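Local coordinates for protein superoxide dismutase (Acidilobus saccharovorans, PDB 4FFK) that catalyses the dismutation of superoxide to molecular oxygen and hydrogen peroxide, using a bound iron ion, at residues Ile145-Pro150 / Arg156-Glu161. Numbering follows the deposited sequence.
Sequences ILAYDP and RILQVE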
loop_
_atom_site.group_PDB
_atom_site.type_symbol
_atom_site.label_atom_id
_atom_site.label_comp_id
_atom_site.label_asym_id
_atom_site.label_seq_id
_atom_site.Cartn_x
_atom_site.Cartn_y
_atom_site.Cartn_z
ATOM N N ILE A 145 14.009 -3.497 9.611
ATOM C CA ILE A 145 14.459 -2.564 10.573
ATOM C C ILE A 145 14.399 -3.184 11.970
ATOM O O ILE A 145 13.436 -3.825 12.284
ATOM C CB ILE A 145 13.587 -1.308 10.586
ATOM C CG1 ILE A 145 13.833 -0.452 9.343
ATOM C CG2 ILE A 145 13.932 -0.499 11.823
ATOM C CD1 ILE A 145 12.822 0.696 9.240
ATOM N N LEU A 146 15.465 -3.014 12.745
ATOM C CA LEU A 146 15.440 -3.371 14.156
ATOM C C LEU A 146 15.117 -2.063 14.830
ATOM O O LEU A 146 15.816 -1.099 14.613
ATOM C CB LEU A 146 16.841 -3.853 14.631
ATOM C CG LEU A 146 16.770 -4.183 16.152
ATOM C CD1 LEU A 146 15.713 -5.193 16.589
ATOM C CD2 LEU A 146 18.119 -4.667 16.543
ATOM N N ALA A 147 13.988 -1.996 15.522
ATOM C CA ALA A 147 13.554 -0.764 16.120
ATOM C C ALA A 147 13.382 -0.913 17.620
ATOM O O ALA A 147 13.159 -2.012 18.150
ATOM C CB ALA A 147 12.236 -0.324 15.511
ATOM N N TYR A 148 13.450 0.229 18.257
ATOM C CA TYR A 148 13.153 0.344 19.675
ATOM C C TYR A 148 11.710 0.838 19.810
ATOM O O TYR A 148 11.369 1.854 19.188
ATOM C CB TYR A 148 14.116 1.359 20.277
ATOM C CG TYR A 148 13.768 1.658 21.737
ATOM C CD1 TYR A 148 13.946 0.679 22.722
ATOM C CD2 TYR A 148 13.262 2.924 22.121
ATOM C CE1 TYR A 148 13.621 0.941 24.060
ATOM C CE2 TYR A 148 12.948 3.194 23.453
ATOM C CZ TYR A 148 13.141 2.195 24.408
ATOM O OH TYR A 148 12.822 2.426 25.735
ATOM N N ASP A 149 10.895 0.147 20.601
ATOM C CA ASP A 149 9.529 0.575 20.852
ATOM C C ASP A 149 9.470 1.391 22.160
ATOM O O ASP A 149 9.534 0.808 23.217
ATOM C CB ASP A 149 8.615 -0.613 21.003
ATOM C CG ASP A 149 7.235 -0.212 21.459
ATOM O OD1 ASP A 149 6.891 1.012 21.303
ATOM O OD2 ASP A 149 6.505 -1.109 21.899
ATOM N N PRO A 150 9.382 2.719 22.070
ATOM C CA PRO A 150 9.348 3.539 23.312
ATOM C C PRO A 150 8.217 3.183 24.258
ATOM O O PRO A 150 8.314 3.481 25.470
ATOM C CB PRO A 150 9.173 4.969 22.803
ATOM C CG PRO A 150 9.475 4.897 21.338
ATOM C CD PRO A 150 9.114 3.538 20.884
ATOM N N ARG A 156 11.734 -4.328 18.374
ATOM C CA ARG A 156 10.770 -4.945 17.465
ATOM C C ARG A 156 11.443 -4.986 16.109
ATOM O O ARG A 156 12.167 -4.064 15.763
ATOM C CB ARG A 156 9.494 -4.074 17.285
ATOM C CG ARG A 156 8.656 -3.899 18.524
ATOM C CD ARG A 156 7.927 -5.174 18.946
ATOM N NE ARG A 156 7.100 -4.855 20.122
ATOM C CZ ARG A 156 7.176 -5.458 21.301
ATOM N NH1 ARG A 156 7.956 -6.520 21.493
ATOM N NH2 ARG A 156 6.388 -5.044 22.278
ATOM N N ILE A 157 11.217 -6.067 15.406
ATOM C CA ILE A 157 11.643 -6.135 14.000
ATOM C C ILE A 157 10.492 -5.614 13.143
ATOM O O ILE A 157 9.370 -6.024 13.269
ATOM C CB ILE A 157 12.008 -7.531 13.623
ATOM C CG1 ILE A 157 13.293 -7.912 14.383
ATOM C CG2 ILE A 157 12.234 -7.647 12.049
ATOM C CD1 ILE A 157 13.745 -9.367 14.091
ATOM N N LEU A 158 10.809 -4.684 12.268
ATOM C CA LEU A 158 9.805 -4.185 11.329
ATOM C C LEU A 158 10.173 -4.555 9.907
ATOM O O LEU A 158 11.340 -4.622 9.551
ATOM C CB LEU A 158 9.796 -2.664 11.385
ATOM C CG LEU A 158 9.761 -2.158 12.846
ATOM C CD1 LEU A 158 9.745 -0.662 12.724
ATOM C CD2 LEU A 158 8.628 -2.675 13.622
ATOM N N GLN A 159 9.147 -4.658 9.058
ATOM C CA GLN A 159 9.429 -4.477 7.647
ATOM C C GLN A 159 8.942 -3.143 7.196
ATOM O O GLN A 159 7.978 -2.587 7.737
ATOM C CB GLN A 159 8.669 -5.486 6.832
ATOM C CG GLN A 159 9.184 -6.917 7.042
ATOM C CD GLN A 159 8.508 -7.840 6.099
ATOM O OE1 GLN A 159 7.347 -7.698 5.837
ATOM N NE2 GLN A 159 9.247 -8.827 5.567
ATOM N N VAL A 160 9.516 -2.703 6.103
ATOM C CA VAL A 160 9.007 -1.516 5.461
ATOM C C VAL A 160 8.871 -1.902 4.011
ATOM O O VAL A 160 9.705 -2.629 3.484
ATOM C CB VAL A 160 10.041 -0.336 5.518
ATOM C CG1 VAL A 160 9.342 0.882 4.883
ATOM C CG2 VAL A 160 10.440 -0.047 6.952
ATOM N N GLU A 161 7.753 -1.555 3.367
ATOM C CA GLU A 161 7.730 -1.703 1.900
ATOM C C GLU A 161 7.822 -0.327 1.274
ATOM O O GLU A 161 7.400 0.627 1.883
ATOM C CB GLU A 161 6.457 -2.399 1.476
ATOM C CG GLU A 161 6.499 -3.896 1.837
ATOM C CD GLU A 161 5.172 -4.542 1.549
ATOM O OE1 GLU A 161 4.360 -4.084 0.708
ATOM O OE2 GLU A 161 4.934 -5.538 2.218
#
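Ile-145 grips Leu-158 twice through the backbone, its N donating to Leu-158 O (2.9 Å) and its O receiving Leu-158 N in a nearly straight bond, 174° at the hydrogen. Ala-147, two residues on, repeats this reciprocal pair with Arg-156, whereas Leu-146 and Ile-157 between them form a non-hydrogen-bonded pair with CA atoms 4.7 Å apart.

How one side chain can serve two neighbours along its length is illustrated by Ile-145. Its CB lies against Leu-158 CB at 4.1 Å; from there CG1, set beside the backbone N (chi1 -72°), lies 4.2 Å from Val-160 CG2, and CD1 ends only 3.4 Å from that same methyl, closer than carbon atoms usually pack. Leu-158 in turn sends CD1 to the methyl of Ala-147 (3.8 Å), which continues the apolar row along this face.

The two strands form a beta hairpin in the C-terminal domain of the iron/manganese superoxide dismutase fold. Strand 142-148 is the middle member of the antiparallel sheet, with strand 172-178 on its other flank. On the opposite face Leu-146 CD1 approaches Ile-157 CG1 at 4.3 Å, and both residues pack against helices 111-121 and 124-136.

Near the turn, polar side chains replace this apolar packing. Asp-149 and Arg-156 run side by side, with CB of the aspartate near CG of the arginine, but OD2 to NH2 is a long salt bridge of 4.0 Å and the carboxylate and guanidinium planes diverge by 50°. Stronger partners hold each group: Asp-154 bridges Arg-156 NH1, while Tyr-19 and Tyr-86 of a neighbouring subunit hydrogen-bond to the two carboxylate oxygens of Asp-149, tying the hairpin into the subunit interface.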